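Local coordinates for glutamate--tRNA ligase (Elizabethkingia anophelis, PDB 6B1Z), which probably catalyses the ATP-dependent attachment of glutamate to its cognate tRNA, as a class I aminoacyl-tRNA synthetase, at residues V14-S19 with R30-D35; I179-I184 with S235-V240; I184-F189 with V339-A344; E231-M236 with F253-L258. All coordinates share one frame; numbering follows the deposited sequence.

Contact 1 (V14-S19 with R30-D35). With FMT (formic acid), chain C.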
loop_
_atom_site.group_PDB
_atom_site.type_symbol
_atom_site.label_atom_id
_atom_site.label_comp_id
_atom_site.label_asym_id
_atom_site.label_seq_id
_atom_site.Cartn_x
_atom_site.Cartn_y
_atom_site.Cartn_z
ATOM N N VAL A 14 -1.936 -3.572 -20.037
ATOM C CA VAL A 14 -1.812 -2.492 -19.062
ATOM C C VAL A 14 -0.389 -2.502 -18.523
ATOM O O VAL A 14 0.315 -3.508 -18.602
ATOM C CB VAL A 14 -2.825 -2.631 -17.904
ATOM C CG1 VAL A 14 -4.256 -2.583 -18.435
ATOM C CG2 VAL A 14 -2.562 -3.930 -17.124
ATOM N N ARG A 15 0.035 -1.379 -17.949
ATOM C CA ARG A 15 1.365 -1.348 -17.350
ATOM C C ARG A 15 1.375 -0.558 -16.049
ATOM O O ARG A 15 0.757 0.504 -15.928
ATOM C CB ARG A 15 2.427 -0.779 -18.322
ATOM C CG ARG A 15 2.504 0.760 -18.429
ATOM C CD ARG A 15 1.208 1.407 -18.919
ATOM N NE ARG A 15 1.412 2.818 -19.242
ATOM C CZ ARG A 15 1.364 3.819 -18.367
ATOM N NH1 ARG A 15 1.095 3.587 -17.084
ATOM N NH2 ARG A 15 1.584 5.069 -18.781
ATOM N N PHE A 16 2.100 -1.098 -15.076
ATOM C CA PHE A 16 2.436 -0.390 -13.855
ATOM C C PHE A 16 3.788 0.259 -14.104
ATOM O O PHE A 16 4.746 -0.439 -14.472
ATOM C CB PHE A 16 2.470 -1.377 -12.683
ATOM C CG PHE A 16 2.696 -0.739 -11.342
ATOM C CD1 PHE A 16 1.955 0.357 -10.946
ATOM C CD2 PHE A 16 3.634 -1.275 -10.461
ATOM C CE1 PHE A 16 2.155 0.933 -9.709
ATOM C CE2 PHE A 16 3.838 -0.696 -9.210
ATOM C CZ PHE A 16 3.098 0.407 -8.840
ATOM N N ALA A 17 3.860 1.580 -13.942
ATOM C CA ALA A 17 5.045 2.356 -14.303
ATOM C C ALA A 17 5.507 3.165 -13.102
ATOM O O ALA A 17 5.425 4.396 -13.105
ATOM C CB ALA A 17 4.754 3.256 -15.503
ATOM N N PRO A 18 5.996 2.490 -12.063
ATOM C CA PRO A 18 6.647 3.181 -10.952
ATOM C C PRO A 18 8.058 3.625 -11.317
ATOM O O PRO A 18 8.763 2.991 -12.119
ATOM C CB PRO A 18 6.683 2.104 -9.862
ATOM C CG PRO A 18 6.921 0.848 -10.630
ATOM C CD PRO A 18 6.101 1.027 -11.917
ATOM N N SER A 19 8.455 4.705 -10.724
ATOM C CA SER A 19 9.849 5.128 -10.734
ATOM C C SER A 19 10.595 4.509 -9.555
ATOM O O SER A 19 10.007 4.273 -8.492
ATOM C CB SER A 19 9.952 6.651 -10.665
ATOM O OG SER A 19 9.208 7.171 -9.578
ATOM N N ARG A 30 -2.566 0.301 -4.989
ATOM C CA ARG A 30 -3.913 0.240 -5.566
ATOM C C ARG A 30 -3.874 0.317 -7.082
ATOM O O ARG A 30 -4.603 -0.422 -7.762
ATOM C CB ARG A 30 -4.813 1.338 -5.006
ATOM C CG ARG A 30 -6.289 1.151 -5.442
ATOM C CD ARG A 30 -7.195 2.289 -5.044
ATOM N NE ARG A 30 -6.713 3.558 -5.574
ATOM C CZ ARG A 30 -7.233 4.739 -5.267
ATOM N NH1 ARG A 30 -8.300 4.834 -4.474
ATOM N NH2 ARG A 30 -6.680 5.829 -5.774
ATOM N N THR A 31 -3.046 1.207 -7.632
ATOM C CA THR A 31 -2.927 1.295 -9.083
ATOM C C THR A 31 -2.446 -0.022 -9.672
ATOM O O THR A 31 -3.023 -0.534 -10.644
ATOM C CB THR A 31 -1.993 2.440 -9.461
ATOM O OG1 THR A 31 -2.621 3.676 -9.099
ATOM C CG2 THR A 31 -1.732 2.414 -10.981
ATOM N N ALA A 32 -1.389 -0.600 -9.085
ATOM C CA ALA A 32 -0.907 -1.897 -9.546
ATOM C C ALA A 32 -1.998 -2.960 -9.462
ATOM O O ALA A 32 -2.155 -3.762 -10.389
ATOM C CB ALA A 32 0.317 -2.329 -8.722
ATOM N N LEU A 33 -2.764 -2.977 -8.364
ATOM C CA LEU A 33 -3.830 -3.960 -8.210
ATOM C C LEU A 33 -4.884 -3.808 -9.292
ATOM O O LEU A 33 -5.309 -4.800 -9.898
ATOM C CB LEU A 33 -4.465 -3.838 -6.824
ATOM C CG LEU A 33 -5.704 -4.708 -6.605
ATOM C CD1 LEU A 33 -5.379 -6.207 -6.632
ATOM C CD2 LEU A 33 -6.370 -4.337 -5.304
ATOM N N TYR A 34 -5.329 -2.571 -9.544
ATOM C CA TYR A 34 -6.359 -2.383 -10.563
ATOM C C TYR A 34 -5.830 -2.717 -11.960
ATOM O O TYR A 34 -6.583 -3.253 -12.786
ATOM C CB TYR A 34 -6.931 -0.959 -10.486
ATOM C CG TYR A 34 -7.813 -0.666 -9.270
ATOM C CD1 TYR A 34 -8.172 -1.662 -8.349
ATOM C CD2 TYR A 34 -8.290 0.616 -9.044
ATOM C CE1 TYR A 34 -8.974 -1.365 -7.245
ATOM C CE2 TYR A 34 -9.099 0.915 -7.948
ATOM C CZ TYR A 34 -9.433 -0.072 -7.053
ATOM O OH TYR A 34 -10.233 0.246 -5.991
ATOM N N ASP A 35 -4.549 -2.429 -12.240
ATOM C CA ASP A 35 -3.909 -2.936 -13.459
ATOM C C ASP A 35 -4.036 -4.450 -13.568
ATOM O O ASP A 35 -4.428 -4.992 -14.613
ATOM C CB ASP A 35 -2.418 -2.590 -13.465
ATOM C CG ASP A 35 -2.121 -1.182 -13.870
ATOM O OD1 ASP A 35 -2.780 -0.662 -14.802
ATOM O OD2 ASP A 35 -1.175 -0.601 -13.271
HETATM C C FMT C . 1.752 7.056 -16.006
HETATM O O1 FMT C . 1.291 6.020 -15.512
HETATM O O2 FMT C . 1.509 7.446 -17.159
HETATM O O HOH W 1 -2.092 0.737 -17.265
#
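F16 lays one ring face over the methyl of A32. The A32 CB sits 3.6 Å from the F16 ring centroid and almost exactly on the ring normal, a CH-pi contact. P18 CD lies against the opposite face of the same ring, nearer its rim. T31 adds its CG2 near the ring plane, 4.2 Å from F16 CD1. Strand 13-16, helix 26-41 and strand 45-48 form a beta-alpha-beta unit of the class I catalytic domain, which belongs to the HUP clan. The strand and helix segments run nearly antiparallel here, at 157°. One turn further along the helix, D35 meets the strand. The V14 CG2 methyl packs on the backbone of D35, 3.3 Å from D35 O. The D35 carboxylate faces the strand backbone and makes no direct hydrogen bond to it. A water accepts from R15 N at 3.1 Å and can donate to D35 OD1 at 2.9 Å. R15 points its CB away from the helix. Its NE forms a salt bridge with D218. Its NH1 and NH2 each donate a nearly straight bond to one oxygen of a formic acid molecule, which R228 also binds.

Contact 2 (I179-I184 with S235-V240)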
loop_
_atom_site.group_PDB
_atom_site.type_symbol
_atom_site.label_atom_id
_atom_site.label_comp_id
_atom_site.label_asym_id
_atom_site.label_seq_id
_atom_site.Cartn_x
_atom_site.Cartn_y
_atom_site.Cartn_z
ATOM N N ILE A 179 -9.396 21.030 -26.300
ATOM C CA ILE A 179 -9.135 19.598 -26.313
ATOM C C ILE A 179 -10.282 18.917 -25.580
ATOM O O ILE A 179 -10.544 19.221 -24.409
ATOM C CB ILE A 179 -7.789 19.271 -25.649
ATOM C CG1 ILE A 179 -6.659 20.156 -26.198
ATOM C CG2 ILE A 179 -7.463 17.791 -25.845
ATOM C CD1 ILE A 179 -6.466 20.062 -27.700
ATOM N N ASN A 180 -10.975 17.998 -26.256
ATOM C CA ASN A 180 -12.071 17.252 -25.635
ATOM C C ASN A 180 -11.545 15.891 -25.189
ATOM O O ASN A 180 -11.156 15.067 -26.027
ATOM C CB ASN A 180 -13.240 17.105 -26.603
ATOM C CG ASN A 180 -13.788 18.446 -27.043
ATOM O OD1 ASN A 180 -14.108 19.295 -26.218
ATOM N ND2 ASN A 180 -13.881 18.649 -28.355
ATOM N N LEU A 181 -11.521 15.671 -23.873
ATOM C CA LEU A 181 -10.968 14.471 -23.256
ATOM C C LEU A 181 -12.083 13.555 -22.763
ATOM O O LEU A 181 -13.206 13.985 -22.484
ATOM C CB LEU A 181 -10.036 14.844 -22.095
ATOM C CG LEU A 181 -8.832 15.661 -22.591
ATOM C CD1 LEU A 181 -8.039 16.237 -21.446
ATOM C CD2 LEU A 181 -7.939 14.800 -23.469
ATOM N N ASN A 182 -11.771 12.267 -22.683
ATOM C CA ASN A 182 -12.738 11.274 -22.228
ATOM C C ASN A 182 -11.984 10.272 -21.373
ATOM O O ASN A 182 -11.165 9.508 -21.896
ATOM C CB ASN A 182 -13.412 10.583 -23.417
ATOM C CG ASN A 182 -14.605 9.745 -23.015
ATOM O OD1 ASN A 182 -14.879 9.561 -21.839
ATOM N ND2 ASN A 182 -15.336 9.243 -24.006
ATOM N N ASP A 183 -12.258 10.275 -20.074
ATOM C CA ASP A 183 -11.597 9.386 -19.124
ATOM C C ASP A 183 -12.583 8.327 -18.642
ATOM O O ASP A 183 -13.753 8.621 -18.407
ATOM C CB ASP A 183 -11.071 10.182 -17.924
ATOM C CG ASP A 183 -10.190 9.341 -17.016
ATOM O OD1 ASP A 183 -10.686 8.870 -15.963
ATOM O OD2 ASP A 183 -9.032 9.124 -17.417
ATOM N N ILE A 184 -12.087 7.095 -18.452
ATOM C CA ILE A 184 -12.960 6.006 -18.017
ATOM C C ILE A 184 -13.557 6.293 -16.642
ATOM O O ILE A 184 -14.731 6.001 -16.393
ATOM C CB ILE A 184 -12.190 4.668 -18.041
ATOM C CG1 ILE A 184 -11.950 4.222 -19.486
ATOM C CG2 ILE A 184 -12.952 3.584 -17.256
ATOM C CD1 ILE A 184 -10.926 3.064 -19.598
ATOM N N SER A 235 -2.054 16.582 -16.989
ATOM C CA SER A 235 -1.183 16.324 -18.134
ATOM C C SER A 235 -1.849 15.509 -19.235
ATOM O O SER A 235 -1.209 15.236 -20.265
ATOM C CB SER A 235 0.082 15.595 -17.666
ATOM O OG SER A 235 0.771 16.388 -16.720
ATOM N N MET A 236 -3.093 15.076 -19.035
ATOM C CA MET A 236 -3.736 14.216 -20.019
ATOM C C MET A 236 -3.880 14.909 -21.375
ATOM O O MET A 236 -3.687 14.272 -22.421
ATOM C CB MET A 236 -5.092 13.750 -19.488
ATOM C CG MET A 236 -5.764 12.741 -20.397
ATOM S SD MET A 236 -7.367 12.253 -19.720
ATOM C CE MET A 236 -8.018 11.318 -21.095
ATOM N N ALA A 237 -4.229 16.202 -21.385
ATOM C CA ALA A 237 -4.345 16.913 -22.655
ATOM C C ALA A 237 -3.020 16.912 -23.407
ATOM O O ALA A 237 -2.979 16.644 -24.613
ATOM C CB ALA A 237 -4.836 18.348 -22.413
ATOM N N LEU A 238 -1.913 17.200 -22.706
ATOM C CA LEU A 238 -0.596 17.104 -23.323
ATOM C C LEU A 238 -0.364 15.722 -23.915
ATOM O O LEU A 238 0.134 15.588 -25.038
ATOM C CB LEU A 238 0.489 17.420 -22.290
ATOM C CG LEU A 238 1.925 17.145 -22.764
ATOM C CD1 LEU A 238 2.325 18.093 -23.919
ATOM C CD2 LEU A 238 2.883 17.279 -21.595
ATOM N N HIS A 239 -0.685 14.676 -23.161
ATOM C CA HIS A 239 -0.394 13.332 -23.646
ATOM C C HIS A 239 -1.183 13.015 -24.903
ATOM O O HIS A 239 -0.631 12.452 -25.859
ATOM C CB HIS A 239 -0.675 12.320 -22.539
ATOM C CG HIS A 239 0.180 12.544 -21.337
ATOM N ND1 HIS A 239 -0.156 12.101 -20.071
ATOM C CD2 HIS A 239 1.355 13.205 -21.206
ATOM C CE1 HIS A 239 0.789 12.463 -19.218
ATOM N NE2 HIS A 239 1.727 13.116 -19.884
ATOM N N VAL A 240 -2.467 13.379 -24.926
ATOM C CA VAL A 240 -3.281 13.164 -26.117
ATOM C C VAL A 240 -2.718 13.952 -27.294
ATOM O O VAL A 240 -2.633 13.435 -28.413
ATOM C CB VAL A 240 -4.752 13.514 -25.814
ATOM C CG1 VAL A 240 -5.582 13.630 -27.091
ATOM C CG2 VAL A 240 -5.334 12.453 -24.878
#
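L181 sets its two methyls against A237 and V240, about one turn apart on the helix. CD1 rests on the backbone and CB of A237, with L181 CD1 3.8 Å from A237 N. L181 CD2 meets V240 CG2, also at 3.8 Å. The L181 CG is beside the backbone N (chi1 -62°). The V240 CG2 is likewise beside its own backbone N, and the two side chains pass alongside one another, pointing opposite ways. M236 reaches toward the strand with a fully extended chain. Its CG is anti to the backbone N (chi1 -174°), and chi2 and chi3 are also near 180°. M236 CE therefore arrives far from the helix backbone, 3.7 Å from N182 O and 4.2 Å from L181 CB. D183 OD2 lies 4.2 Å from M236 SD, but the main partner of this oxygen is H255 ND1. I179 adds a looser contact, its CG2 4.4 Å from A237 CB. No hydrogen bond crosses between the segments; the contact is mainly apolar packing. Strand 178-183 pairs antiparallel with strand 187-192, whose F189 touches both L181 and M236. The axes of helix 236-240 and strand 179-183 lie at 103°, and strand 252-256 touches D183 and M236 through F253 and H255.

Contact 3 (I184-F189 with V339-A344); sequences IIRGKF and VHKAGA. With EDO (1,2-ethanediol), chain T; EDO (1,2-ethanediol), chain R.
K341 and R186 cross side chains at about a right angle where the turn of a beta hairpin meets the loop before helix 348-361. The hairpin is formed by strands 178-183 and 187-192 of the catalytic domain. K341 is extended throughout, with CG anti to the backbone N (chi1 -178°). Its aliphatic chain runs over R186, and K341 CG is 3.5 Å from R186 CD. The K341 CE approaches R186 NE at 3.3 Å, obliquely to the guanidinium. K341 NZ and R186 NE, like charges, are 4.3 Å apart. R186 NH1 forms a salt bridge with E230, which probably eases the repulsion. I185 packs against the loop. Its CD1 meets V339 CB at 3.7 Å, and its CG2 touches H340 O and K341 CA. D183 OD1 accepts bonds from the backbone N of both I185 and R186, holding the turn. I184 O is a ligand of a magnesium ion. An ethanediol takes hydrogen bonds from K341 N and A342 N, and a water can link its O2 to I185 O. One direct hydrogen bond joins the segments: K341 NZ donates to R186 O at 3.2 Å, meeting the C=O at 134° and tilted 25° from the carbonyl plane.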
loop_
_atom_site.group_PDB
_atom_site.type_symbol
_atom_site.label_atom_id
_atom_site.label_comp_id
_atom_site.label_asym_id
_atom_site.label_seq_id
_atom_site.Cartn_x
_atom_site.Cartn_y
_atom_site.Cartn_z
ATOM N N ILE A 184 -12.087 7.095 -18.452
ATOM C CA ILE A 184 -12.960 6.006 -18.017
ATOM C C ILE A 184 -13.557 6.293 -16.642
ATOM O O ILE A 184 -14.731 6.001 -16.393
ATOM C CB ILE A 184 -12.190 4.668 -18.041
ATOM C CG1 ILE A 184 -11.950 4.222 -19.486
ATOM C CG2 ILE A 184 -12.952 3.584 -17.256
ATOM C CD1 ILE A 184 -10.926 3.064 -19.598
ATOM N N ILE A 185 -12.768 6.864 -15.730
ATOM C CA ILE A 185 -13.258 7.180 -14.386
ATOM C C ILE A 185 -13.953 8.534 -14.350
ATOM O O ILE A 185 -15.050 8.673 -13.792
ATOM C CB ILE A 185 -12.098 7.164 -13.366
ATOM C CG1 ILE A 185 -11.287 5.866 -13.434
ATOM C CG2 ILE A 185 -12.645 7.415 -11.950
ATOM C CD1 ILE A 185 -11.975 4.691 -12.853
ATOM N N ARG A 186 -13.298 9.550 -14.906
ATOM C CA ARG A 186 -13.718 10.929 -14.694
ATOM C C ARG A 186 -14.709 11.430 -15.734
ATOM O O ARG A 186 -15.284 12.510 -15.537
ATOM C CB ARG A 186 -12.493 11.846 -14.666
ATOM C CG ARG A 186 -11.538 11.568 -13.489
ATOM C CD ARG A 186 -12.145 11.986 -12.159
ATOM N NE ARG A 186 -12.206 13.439 -12.018
ATOM C CZ ARG A 186 -11.323 14.158 -11.337
ATOM N NH1 ARG A 186 -10.316 13.554 -10.714
ATOM N NH2 ARG A 186 -11.455 15.479 -11.266
ATOM N N GLY A 187 -14.929 10.687 -16.816
ATOM C CA GLY A 187 -15.883 11.105 -17.841
ATOM C C GLY A 187 -15.298 12.102 -18.831
ATOM O O GLY A 187 -14.082 12.234 -19.007
ATOM N N LYS A 188 -16.208 12.817 -19.491
ATOM C CA LYS A 188 -15.842 13.776 -20.531
ATOM C C LYS A 188 -15.609 15.147 -19.924
ATOM O O LYS A 188 -16.375 15.603 -19.063
ATOM C CB LYS A 188 -16.931 13.871 -21.600
ATOM C CG LYS A 188 -17.097 12.599 -22.435
ATOM C CD LYS A 188 -18.307 12.712 -23.334
ATOM C CE LYS A 188 -18.432 11.490 -24.223
ATOM N NZ LYS A 188 -19.576 11.684 -25.170
ATOM N N PHE A 189 -14.558 15.809 -20.397
ATOM C CA PHE A 189 -14.280 17.181 -19.998
ATOM C C PHE A 189 -13.419 17.806 -21.083
ATOM O O PHE A 189 -12.810 17.103 -21.898
ATOM C CB PHE A 189 -13.592 17.247 -18.622
ATOM C CG PHE A 189 -12.253 16.576 -18.575
ATOM C CD1 PHE A 189 -12.149 15.201 -18.433
ATOM C CD2 PHE A 189 -11.086 17.324 -18.659
ATOM C CE1 PHE A 189 -10.901 14.587 -18.383
ATOM C CE2 PHE A 189 -9.842 16.722 -18.607
ATOM C CZ PHE A 189 -9.746 15.347 -18.467
ATOM N N VAL A 339 -15.414 1.618 -10.673
ATOM C CA VAL A 339 -14.559 2.340 -9.737
ATOM C C VAL A 339 -15.080 3.765 -9.584
ATOM O O VAL A 339 -15.391 4.434 -10.578
ATOM C CB VAL A 339 -13.107 2.316 -10.233
ATOM C CG1 VAL A 339 -12.197 3.169 -9.343
ATOM C CG2 VAL A 339 -12.596 0.872 -10.269
ATOM N N HIS A 340 -15.171 4.236 -8.338
ATOM C CA HIS A 340 -15.788 5.528 -8.062
ATOM C C HIS A 340 -14.895 6.682 -8.498
ATOM O O HIS A 340 -13.667 6.618 -8.394
ATOM C CB HIS A 340 -16.097 5.669 -6.572
ATOM C CG HIS A 340 -17.043 4.634 -6.047
ATOM N ND1 HIS A 340 -18.323 4.480 -6.534
ATOM C CD2 HIS A 340 -16.896 3.708 -5.070
ATOM C CE1 HIS A 340 -18.923 3.499 -5.885
ATOM N NE2 HIS A 340 -18.079 3.014 -4.991
ATOM N N LYS A 341 -15.535 7.740 -9.009
ATOM C CA LYS A 341 -14.849 9.001 -9.262
ATOM C C LYS A 341 -14.523 9.734 -7.965
ATOM O O LYS A 341 -13.500 10.420 -7.879
ATOM C CB LYS A 341 -15.727 9.876 -10.164
ATOM C CG LYS A 341 -15.142 11.218 -10.557
ATOM C CD LYS A 341 -16.096 11.955 -11.504
ATOM C CE LYS A 341 -15.483 13.249 -12.030
ATOM N NZ LYS A 341 -16.415 13.988 -12.924
ATOM N N ALA A 342 -15.368 9.594 -6.949
ATOM C CA ALA A 342 -15.116 10.256 -5.676
ATOM C C ALA A 342 -13.932 9.612 -4.959
ATOM O O ALA A 342 -13.724 8.398 -5.038
ATOM C CB ALA A 342 -16.360 10.196 -4.791
ATOM N N GLY A 343 -13.148 10.434 -4.265
ATOM C CA GLY A 343 -12.090 9.893 -3.428
ATOM C C GLY A 343 -12.642 9.039 -2.303
ATOM O O GLY A 343 -13.765 9.232 -1.830
ATOM N N ALA A 344 -11.828 8.076 -1.876
ATOM C CA ALA A 344 -12.170 7.160 -0.793
ATOM C C ALA A 344 -11.277 7.462 0.402
ATOM O O ALA A 344 -10.060 7.586 0.247
ATOM C CB ALA A 344 -11.990 5.706 -1.245
HETATM C C1 EDO T . -18.885 7.507 -7.769
HETATM O O1 EDO T . -18.200 8.671 -7.283
HETATM C C2 EDO T . -19.205 7.636 -9.253
HETATM O O2 EDO T . -18.010 7.543 -10.039
HETATM C C1 EDO R . -10.486 5.932 -7.373
HETATM O O1 EDO R . -11.039 6.921 -8.258
HETATM C C2 EDO R . -11.497 5.645 -6.270
HETATM O O2 EDO R . -11.594 6.820 -5.450
HETATM O O HOH W 2 -17.049 6.907 -12.381
#

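Contact 4 (E231-M236 with F253-L258). With EDO (1,2-ethanediol), chain R.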
loop_
_atom_site.group_PDB
_atom_site.type_symbol
_atom_site.label_atom_id
_atom_site.label_comp_id
_atom_site.label_asym_id
_atom_site.label_seq_id
_atom_site.Cartn_x
_atom_site.Cartn_y
_atom_site.Cartn_z
ATOM N N GLU A 231 -2.978 12.567 -10.080
ATOM C CA GLU A 231 -1.871 13.517 -10.183
ATOM C C GLU A 231 -1.460 13.746 -11.631
ATOM O O GLU A 231 -0.904 14.807 -11.950
ATOM C CB GLU A 231 -0.655 13.050 -9.354
ATOM C CG GLU A 231 0.147 11.862 -9.898
ATOM C CD GLU A 231 -0.361 10.516 -9.411
ATOM O OE1 GLU A 231 -1.470 10.478 -8.822
ATOM O OE2 GLU A 231 0.362 9.496 -9.603
ATOM N N TRP A 232 -1.738 12.780 -12.506
ATOM C CA TRP A 232 -1.447 12.874 -13.930
ATOM C C TRP A 232 -2.558 13.525 -14.739
ATOM O O TRP A 232 -2.341 13.830 -15.920
ATOM C CB TRP A 232 -1.200 11.484 -14.522
ATOM C CG TRP A 232 0.075 10.866 -14.098
ATOM C CD1 TRP A 232 0.238 9.909 -13.139
ATOM C CD2 TRP A 232 1.379 11.135 -14.630
ATOM N NE1 TRP A 232 1.568 9.568 -13.041
ATOM C CE2 TRP A 232 2.289 10.307 -13.940
ATOM C CE3 TRP A 232 1.863 11.995 -15.624
ATOM C CZ2 TRP A 232 3.654 10.314 -14.201
ATOM C CZ3 TRP A 232 3.233 12.002 -15.888
ATOM C CH2 TRP A 232 4.110 11.157 -15.172
ATOM N N LEU A 233 -3.745 13.716 -14.157
ATOM C CA LEU A 233 -4.864 14.219 -14.950
ATOM C C LEU A 233 -4.605 15.584 -15.588
ATOM O O LEU A 233 -5.027 15.778 -16.741
ATOM C CB LEU A 233 -6.140 14.247 -14.095
ATOM C CG LEU A 233 -7.446 14.487 -14.858
ATOM C CD1 LEU A 233 -7.698 13.401 -15.901
ATOM C CD2 LEU A 233 -8.594 14.535 -13.852
ATOM N N PRO A 234 -3.932 16.548 -14.949
ATOM C CA PRO A 234 -3.691 17.823 -15.641
ATOM C C PRO A 234 -2.784 17.694 -16.852
ATOM O O PRO A 234 -2.759 18.622 -17.673
ATOM C CB PRO A 234 -3.058 18.703 -14.557
ATOM C CG PRO A 234 -3.564 18.098 -13.255
ATOM C CD PRO A 234 -3.551 16.621 -13.525
ATOM N N SER A 235 -2.054 16.582 -16.989
ATOM C CA SER A 235 -1.183 16.324 -18.134
ATOM C C SER A 235 -1.849 15.509 -19.235
ATOM O O SER A 235 -1.209 15.236 -20.265
ATOM C CB SER A 235 0.082 15.595 -17.666
ATOM O OG SER A 235 0.771 16.388 -16.720
ATOM N N MET A 236 -3.093 15.076 -19.035
ATOM C CA MET A 236 -3.736 14.216 -20.019
ATOM C C MET A 236 -3.880 14.909 -21.375
ATOM O O MET A 236 -3.687 14.272 -22.421
ATOM C CB MET A 236 -5.092 13.750 -19.488
ATOM C CG MET A 236 -5.764 12.741 -20.397
ATOM S SD MET A 236 -7.367 12.253 -19.720
ATOM C CE MET A 236 -8.018 11.318 -21.095
ATOM N N PHE A 253 -7.674 5.987 -21.127
ATOM C CA PHE A 253 -7.160 6.420 -19.831
ATOM C C PHE A 253 -8.205 6.237 -18.744
ATOM O O PHE A 253 -9.408 6.359 -18.990
ATOM C CB PHE A 253 -6.738 7.906 -19.848
ATOM C CG PHE A 253 -5.572 8.192 -20.736
ATOM C CD1 PHE A 253 -5.769 8.410 -22.094
ATOM C CD2 PHE A 253 -4.290 8.249 -20.222
ATOM C CE1 PHE A 253 -4.694 8.661 -22.928
ATOM C CE2 PHE A 253 -3.208 8.502 -21.052
ATOM C CZ PHE A 253 -3.417 8.714 -22.406
ATOM N N ALA A 254 -7.724 5.941 -17.532
ATOM C CA ALA A 254 -8.553 5.904 -16.328
ATOM C C ALA A 254 -7.753 6.525 -15.196
ATOM O O ALA A 254 -6.687 6.009 -14.845
ATOM C CB ALA A 254 -8.955 4.467 -15.974
ATOM N N HIS A 255 -8.255 7.617 -14.622
ATOM C CA HIS A 255 -7.537 8.353 -13.587
ATOM C C HIS A 255 -8.205 8.122 -12.239
ATOM O O HIS A 255 -9.376 8.472 -12.046
ATOM C CB HIS A 255 -7.463 9.839 -13.928
ATOM C CG HIS A 255 -6.453 10.142 -14.986
ATOM N ND1 HIS A 255 -6.724 10.008 -16.335
ATOM C CD2 HIS A 255 -5.167 10.562 -14.901
ATOM C CE1 HIS A 255 -5.648 10.336 -17.031
ATOM N NE2 HIS A 255 -4.686 10.672 -16.185
ATOM N N LEU A 256 -7.451 7.533 -11.314
ATOM C CA LEU A 256 -7.943 7.175 -9.991
ATOM C C LEU A 256 -7.777 8.335 -9.015
ATOM O O LEU A 256 -6.688 8.905 -8.890
ATOM C CB LEU A 256 -7.183 5.945 -9.492
ATOM C CG LEU A 256 -7.195 4.749 -10.448
ATOM C CD1 LEU A 256 -6.169 3.702 -10.004
ATOM C CD2 LEU A 256 -8.594 4.125 -10.497
ATOM N N SER A 257 -8.849 8.672 -8.313
ATOM C CA SER A 257 -8.803 9.789 -7.377
ATOM C C SER A 257 -7.917 9.448 -6.181
ATOM O O SER A 257 -7.865 8.300 -5.735
ATOM C CB SER A 257 -10.220 10.144 -6.919
ATOM O OG SER A 257 -10.995 10.551 -8.046
ATOM N N LEU A 258 -7.207 10.456 -5.671
ATOM C CA LEU A 258 -6.298 10.234 -4.549
ATOM C C LEU A 258 -7.055 9.723 -3.327
ATOM O O LEU A 258 -8.188 10.130 -3.061
ATOM C CB LEU A 258 -5.565 11.537 -4.206
ATOM C CG LEU A 258 -4.668 12.069 -5.330
ATOM C CD1 LEU A 258 -4.077 13.423 -4.949
ATOM C CD2 LEU A 258 -3.570 11.081 -5.667
HETATM C C1 EDO R . -10.486 5.932 -7.373
HETATM O O1 EDO R . -11.039 6.921 -8.258
HETATM C C2 EDO R . -11.497 5.645 -6.270
HETATM O O2 EDO R . -11.594 6.820 -5.450
#
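L233 and H255 form a CH-pi contact. The L233 CD1 methyl lies over one face of the imidazole, 3.6 Å from the H255 ring centroid and 15° off its normal. The L233 backbone also comes close, with its N 3.5 Å from H255 CD2. W232 CB sits near the plane of the ring, at its edge, 3.9 Å from H255 NE2. Sulfur-aromatic contacts follow. M236 SD is 3.7 Å from H255 CE1 and approaches the imidazole obliquely. The same sulfur makes a Met-aromatic contact with F253, 5.1 Å from the F253 ring centroid, again oblique. Apolar packing adds to it: M236 CE touches F253 CD1 at 3.8 Å. At the other end is a van der Waals contact between a carboxylate oxygen, E231 OE1, and a methyl, L258 CD2; the two side chains cross at about a right angle. H255 ND1 is bonded to D183 OD2, which helps set the ring's orientation; NE2 has a weak bond with R228. S257 N donates to an ethanediol, probably from the crystallisation liquor. Strands 225-229 and 252-256 lie parallel, and the segment 231-236 leads from the first into helix 236-246. The arrangement is that of a beta-alpha-beta crossover in the class I catalytic domain.

All four contacts lie in the class I catalytic domain. Contact 1 comes first along the chain, in the unit of strand 13-16 and helix 26-41. Contacts 2 and 3 share I184 and the hairpin of strands 178-183 and 187-192; their segments alternate in sequence. Contact 4 falls between the two segments of contact 3 and shares S235 and M236 with contact 2. Its centre is about 9 Å from those of contacts 2 and 3, and about 13 Å from that of contact 1. D183 to H255 ties contact 2 to contact 4, S257 to K341 ties 3 to 4, and R30 to S257 ties 1 to 4. Segment 253-258 thus connects the N-terminal unit with the hairpin and the 339-344 loop.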